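Local coordinates for cupin 2, conserved barrel domain protein (Novosphingobium aromaticivorans DSM 12444, PDB 3ES1) that is of unknown function but folds as a cupin, a small beta-barrel domain found in many enzymes and small-molecule-binding proteins, at residues T35-I40 against V83-P88; H135-T140 against I147-I152. All blocks are in the same frame, centred on the assembly; numbering follows the deposited sequence. Where two conformers were deposited one is given.

How the contacts relate
Contact 1 (35-40 with 83-88) and contact 2 (135-140 with 147-152) meet on the large antiparallel sheet, where strands 79-86 and 145-153 are neighbours; the centres of the two contacts lie about 12 Å apart. Contact 1 reaches across strand 45-53 within that sheet and runs from a buried polar bond to an apolar touch at an exposed selenomethionine. Contact 2 is wholly buried and apolar: it spans the barrel interior, from the three-stranded sheet with strand 136-138 to the large one. The two are tied directly, since V84 O probably accepts a hydrogen bond from I147 N, and M86 O another from N139 ND2. Contact 1 mixes a hydroxyl-carboxylate bond with an apolar end, whereas contact 2 is aromatic and aliphatic throughout.

Contact 1 (T35-I40 against V83-P88)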
loop_
_atom_site.group_PDB
_atom_site.type_symbol
_atom_site.label_atom_id
_atom_site.label_comp_id
_atom_site.label_asym_id
_atom_site.label_seq_id
_atom_site.Cartn_x
_atom_site.Cartn_y
_atom_site.Cartn_z
ATOM N N THR A 35 0.400 10.017 -14.802
ATOM C CA THR A 35 0.649 11.333 -14.200
ATOM C C THR A 35 2.013 11.414 -13.479
ATOM O O THR A 35 2.367 10.520 -12.731
ATOM C CB THR A 35 -0.446 11.639 -13.147
ATOM O OG1 THR A 35 -1.724 11.521 -13.777
ATOM C CG2 THR A 35 -0.348 13.060 -12.628
ATOM N N PRO A 36 2.781 12.497 -13.708
ATOM C CA PRO A 36 4.069 12.650 -13.035
ATOM C C PRO A 36 3.959 13.003 -11.571
ATOM O O PRO A 36 3.010 13.641 -11.158
ATOM C CB PRO A 36 4.715 13.810 -13.811
ATOM C CG PRO A 36 3.538 14.651 -14.239
ATOM C CD PRO A 36 2.508 13.617 -14.634
ATOM N N THR A 37 4.960 12.593 -10.792
ATOM C CA THR A 37 5.176 13.205 -9.480
ATOM C C THR A 37 5.742 14.620 -9.737
ATOM O O THR A 37 6.464 14.874 -10.690
ATOM C CB THR A 37 6.086 12.369 -8.509
ATOM O OG1 THR A 37 7.464 12.400 -8.947
ATOM C CG2 THR A 37 5.565 10.895 -8.310
ATOM N N ARG A 38 5.332 15.541 -8.882
ATOM C CA ARG A 38 5.727 16.950 -8.974
ATOM C C ARG A 38 6.423 17.468 -7.715
ATOM O O ARG A 38 6.150 17.072 -6.562
ATOM C CB ARG A 38 4.502 17.808 -9.295
ATOM C CG ARG A 38 3.754 17.410 -10.607
ATOM C CD ARG A 38 4.682 17.443 -11.778
ATOM N NE ARG A 38 5.117 18.793 -12.064
ATOM C CZ ARG A 38 4.408 19.647 -12.785
ATOM N NH1 ARG A 38 3.226 19.257 -13.245
ATOM N NH2 ARG A 38 4.866 20.875 -13.020
HETATM N N MSE A 39 7.330 18.395 -7.966
HETATM C CA MSE A 39 8.200 18.985 -6.942
HETATM C C MSE A 39 7.410 19.728 -5.882
HETATM O O MSE A 39 6.457 20.446 -6.161
HETATM C CB MSE A 39 9.231 19.945 -7.574
HETATM C CG MSE A 39 10.444 20.143 -6.714
HETATM SE SE MSE A 39 11.634 18.599 -6.615
HETATM C CE MSE A 39 12.521 18.721 -8.332
ATOM N N ILE A 40 7.793 19.506 -4.638
ATOM C CA ILE A 40 7.265 20.318 -3.519
ATOM C C ILE A 40 8.159 21.581 -3.371
ATOM O O ILE A 40 9.311 21.607 -3.868
ATOM C CB ILE A 40 7.193 19.542 -2.176
ATOM C CG1 ILE A 40 8.608 19.193 -1.661
ATOM C CG2 ILE A 40 6.274 18.288 -2.271
ATOM C CD1 ILE A 40 8.562 18.299 -0.498
ATOM N N VAL A 83 2.566 8.599 -3.775
ATOM C CA VAL A 83 3.906 8.280 -4.204
ATOM C C VAL A 83 4.849 9.469 -3.913
ATOM O O VAL A 83 4.575 10.627 -4.280
ATOM C CB VAL A 83 3.936 7.891 -5.712
ATOM C CG1 VAL A 83 5.375 7.654 -6.173
ATOM C CG2 VAL A 83 3.031 6.706 -6.021
ATOM N N VAL A 84 5.929 9.164 -3.218
ATOM C CA VAL A 84 6.957 10.189 -2.827
ATOM C C VAL A 84 8.314 9.798 -3.387
ATOM O O VAL A 84 8.824 8.692 -3.152
ATOM C CB VAL A 84 7.045 10.441 -1.279
ATOM C CG1 VAL A 84 8.077 11.523 -0.937
ATOM C CG2 VAL A 84 5.678 10.876 -0.738
ATOM N N ASP A 85 8.876 10.720 -4.161
ATOM C CA ASP A 85 10.236 10.554 -4.716
ATOM C C ASP A 85 11.163 11.437 -3.937
ATOM O O ASP A 85 11.132 12.663 -4.061
ATOM C CB ASP A 85 10.309 10.954 -6.180
ATOM C CG ASP A 85 9.410 10.114 -7.083
ATOM O OD1 ASP A 85 8.880 9.061 -6.660
ATOM O OD2 ASP A 85 9.275 10.497 -8.263
HETATM N N MSE A 86 11.986 10.783 -3.125
HETATM C CA MSE A 86 13.004 11.448 -2.305
HETATM C C MSE A 86 14.209 11.697 -3.201
HETATM O O MSE A 86 14.733 10.777 -3.839
HETATM C CB MSE A 86 13.421 10.596 -1.096
HETATM C CG MSE A 86 12.339 10.328 -0.022
HETATM SE SE MSE A 86 11.484 11.919 0.683
HETATM C CE MSE A 86 12.778 12.627 1.915
ATOM N N LEU A 87 14.624 12.953 -3.269
ATOM C CA LEU A 87 15.735 13.346 -4.162
ATOM C C LEU A 87 17.101 13.080 -3.533
ATOM O O LEU A 87 17.221 13.014 -2.305
ATOM C CB LEU A 87 15.596 14.813 -4.619
ATOM C CG LEU A 87 14.696 15.131 -5.848
ATOM C CD1 LEU A 87 13.403 14.461 -5.865
ATOM C CD2 LEU A 87 14.456 16.587 -6.011
ATOM N N PRO A 88 18.135 12.874 -4.374
ATOM C CA PRO A 88 19.443 12.497 -3.807
ATOM C C PRO A 88 19.997 13.568 -2.876
ATOM O O PRO A 88 19.926 14.742 -3.183
ATOM C CB PRO A 88 20.345 12.322 -5.043
ATOM C CG PRO A 88 19.576 12.624 -6.184
ATOM C CD PRO A 88 18.128 12.791 -5.836
#
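T37 and D85 turn their side chains toward each other and cross at a slant, the threonine hydroxyl OG1 donating a hydrogen bond to D85 OD2 at 2.7 Å. The hydroxyl comes from above the carboxylate, 57° out of its plane. A chi1 of 72° tucks OG1 in over the T37 backbone, and CG2 is left to meet V83. There the two side chains stand roughly at right angles, T37 CG2 lying 3.9 Å from V83 CG1. In the large antiparallel sheet of this cupin fold, strand 45-53 runs between strands 27-39 and 79-86, so these side chains reach over it from both flanks, and S46 of that strand hydrogen-bonds T37 OG1. The D85 carboxylate has further partners: S9 OG bonds OD2 and R146 NE forms a salt bridge to OD1, which probably stabilises the negative charge in this buried place. Farther along, M39 and L87 make the apolar end of the contact. M39, a selenomethionine bent at chi2 and chi3, brings its selenium to 3.5 Å from L87 CD2, while its terminal CE lies 3.7 Å from the same methyl.

Contact 2 (H135-T140 against I147-I152); sequences HLWRNT and IAFILI
W137 and F149 meet inside the cupin beta-barrel, where strand 136-138 of the three-stranded sheet faces strand 145-153 of the large one. Their side chains approach head-on from the two sheets, and the aromatic contact is oblique: the indole five-membered ring and the phenyl ring have centroids 5.0 Å apart and planes inclined at 50°. F149 CZ lies over one indole face, toward its rim, 3.5 Å from W137 CE2. Relative to the phenyl ring, W137 CZ2 arrives at the edge, near its plane. Similar first torsions, chi1 of -55° in W137 and -72° in F149, set the rings where they overlap between the sheets. Aliphatic packing adds to this pair. I147 extends CD1 to 4.3 Å from W137 CE3, while its CG2 methyl lies over one face of the F149 ring, offset toward the rim. M86 and I110 also touch W137, and V84 touches F149. Among polar bonds, the backbone N of W137 is hydrogen-bonded to S92 OG. Across the contact the shortest approach is W137 CZ2 to F149 CE1, 3.4 Å.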
loop_
_atom_site.group_PDB
_atom_site.type_symbol
_atom_site.label_atom_id
_atom_site.label_comp_id
_atom_site.label_asym_id
_atom_site.label_seq_id
_atom_site.Cartn_x
_atom_site.Cartn_y
_atom_site.Cartn_z
ATOM N N HIS A 135 9.647 9.933 12.826
ATOM C CA HIS A 135 10.636 9.530 11.783
ATOM C C HIS A 135 10.932 10.601 10.738
ATOM O O HIS A 135 10.157 11.544 10.516
ATOM C CB HIS A 135 10.113 8.301 11.010
ATOM C CG HIS A 135 8.910 8.624 10.183
ATOM N ND1 HIS A 135 7.660 8.781 10.747
ATOM C CD2 HIS A 135 8.792 9.008 8.886
ATOM C CE1 HIS A 135 6.800 9.129 9.802
ATOM N NE2 HIS A 135 7.466 9.303 8.674
ATOM N N LEU A 136 12.034 10.388 10.024
ATOM C CA LEU A 136 12.301 11.093 8.754
ATOM C C LEU A 136 12.844 10.093 7.729
ATOM O O LEU A 136 13.344 9.011 8.076
ATOM C CB LEU A 136 13.298 12.280 8.965
ATOM C CG LEU A 136 14.764 12.042 9.372
ATOM C CD1 LEU A 136 15.639 11.540 8.175
ATOM C CD2 LEU A 136 15.363 13.295 9.950
ATOM N N TRP A 137 12.730 10.467 6.474
ATOM C CA TRP A 137 13.311 9.718 5.352
ATOM C C TRP A 137 14.479 10.512 4.742
ATOM O O TRP A 137 14.345 11.697 4.473
ATOM C CB TRP A 137 12.270 9.458 4.258
ATOM C CG TRP A 137 11.037 8.773 4.731
ATOM C CD1 TRP A 137 9.875 9.371 5.089
ATOM C CD2 TRP A 137 10.864 7.373 4.994
ATOM N NE1 TRP A 137 8.956 8.447 5.527
ATOM C CE2 TRP A 137 9.534 7.209 5.496
ATOM C CE3 TRP A 137 11.685 6.249 4.872
ATOM C CZ2 TRP A 137 9.012 5.978 5.828
ATOM C CZ3 TRP A 137 11.158 5.026 5.199
ATOM C CH2 TRP A 137 9.832 4.897 5.675
ATOM N N ARG A 138 15.587 9.828 4.538
ATOM C CA ARG A 138 16.823 10.426 3.994
ATOM C C ARG A 138 17.386 9.606 2.863
ATOM O O ARG A 138 17.566 8.412 2.985
ATOM C CB ARG A 138 17.897 10.607 5.092
ATOM C CG ARG A 138 19.184 11.312 4.600
ATOM C CD ARG A 138 20.212 11.445 5.707
ATOM N NE ARG A 138 19.731 12.321 6.772
ATOM C CZ ARG A 138 19.395 11.915 7.983
ATOM N NH1 ARG A 138 19.501 10.643 8.315
ATOM N NH2 ARG A 138 18.986 12.804 8.866
ATOM N N ASN A 139 17.604 10.274 1.731
ATOM C CA ASN A 139 18.253 9.668 0.566
ATOM C C ASN A 139 19.709 10.043 0.580
ATOM O O ASN A 139 20.059 11.193 0.335
ATOM C CB ASN A 139 17.609 10.154 -0.728
ATOM C CG ASN A 139 18.080 9.405 -1.954
ATOM O OD1 ASN A 139 19.119 8.752 -1.963
ATOM N ND2 ASN A 139 17.294 9.491 -3.010
ATOM N N THR A 140 20.545 9.064 0.916
ATOM C CA THR A 140 21.972 9.293 1.065
ATOM C C THR A 140 22.682 8.767 -0.192
ATOM O O THR A 140 23.904 8.676 -0.244
ATOM C CB THR A 140 22.504 8.565 2.305
ATOM O OG1 THR A 140 22.364 7.171 2.076
ATOM C CG2 THR A 140 21.721 8.956 3.546
ATOM N N ILE A 147 9.020 5.827 -3.236
ATOM C CA ILE A 147 8.309 5.041 -2.237
ATOM C C ILE A 147 6.802 5.269 -2.359
ATOM O O ILE A 147 6.339 6.377 -2.511
ATOM C CB ILE A 147 8.770 5.384 -0.758
ATOM C CG1 ILE A 147 10.299 5.304 -0.607
ATOM C CG2 ILE A 147 8.103 4.417 0.248
ATOM C CD1 ILE A 147 10.866 5.904 0.707
ATOM N N ALA A 148 6.066 4.169 -2.354
ATOM C CA ALA A 148 4.591 4.221 -2.264
ATOM C C ALA A 148 4.219 4.109 -0.802
ATOM O O ALA A 148 4.622 3.139 -0.103
ATOM C CB ALA A 148 3.947 3.039 -3.062
ATOM N N PHE A 149 3.439 5.080 -0.349
ATOM C CA PHE A 149 2.983 5.131 1.028
ATOM C C PHE A 149 1.473 5.030 1.129
ATOM O O PHE A 149 0.721 5.784 0.498
ATOM C CB PHE A 149 3.383 6.449 1.705
ATOM C CG PHE A 149 4.829 6.574 2.016
ATOM C CD1 PHE A 149 5.409 5.804 3.004
ATOM C CD2 PHE A 149 5.610 7.481 1.341
ATOM C CE1 PHE A 149 6.769 5.930 3.301
ATOM C CE2 PHE A 149 6.981 7.632 1.656
ATOM C CZ PHE A 149 7.555 6.862 2.620
ATOM N N ILE A 150 1.052 4.117 1.992
ATOM C CA ILE A 150 -0.338 3.980 2.388
ATOM C C ILE A 150 -0.511 4.294 3.879
ATOM O O ILE A 150 0.015 3.608 4.740
ATOM C CB ILE A 150 -0.890 2.569 2.092
ATOM C CG1 ILE A 150 -0.769 2.200 0.600
ATOM C CG2 ILE A 150 -2.389 2.463 2.501
ATOM C CD1 ILE A 150 0.618 1.710 0.112
ATOM N N LEU A 151 -1.290 5.328 4.168
ATOM C CA LEU A 151 -1.453 5.788 5.530
ATOM C C LEU A 151 -2.875 5.524 5.979
ATOM O O LEU A 151 -3.823 5.933 5.346
ATOM C CB LEU A 151 -1.073 7.298 5.680
ATOM C CG LEU A 151 0.350 7.712 5.219
ATOM C CD1 LEU A 151 0.406 8.098 3.710
ATOM C CD2 LEU A 151 0.919 8.864 6.074
ATOM N N ILE A 152 -2.996 4.839 7.107
ATOM C CA ILE A 152 -4.295 4.436 7.632
ATOM C C ILE A 152 -4.465 4.982 9.047
ATOM O O ILE A 152 -3.615 4.791 9.912
ATOM C CB ILE A 152 -4.440 2.883 7.645
ATOM C CG1 ILE A 152 -4.364 2.284 6.234
ATOM C CG2 ILE A 152 -5.775 2.453 8.301
ATOM C CD1 ILE A 152 -4.078 0.778 6.215
#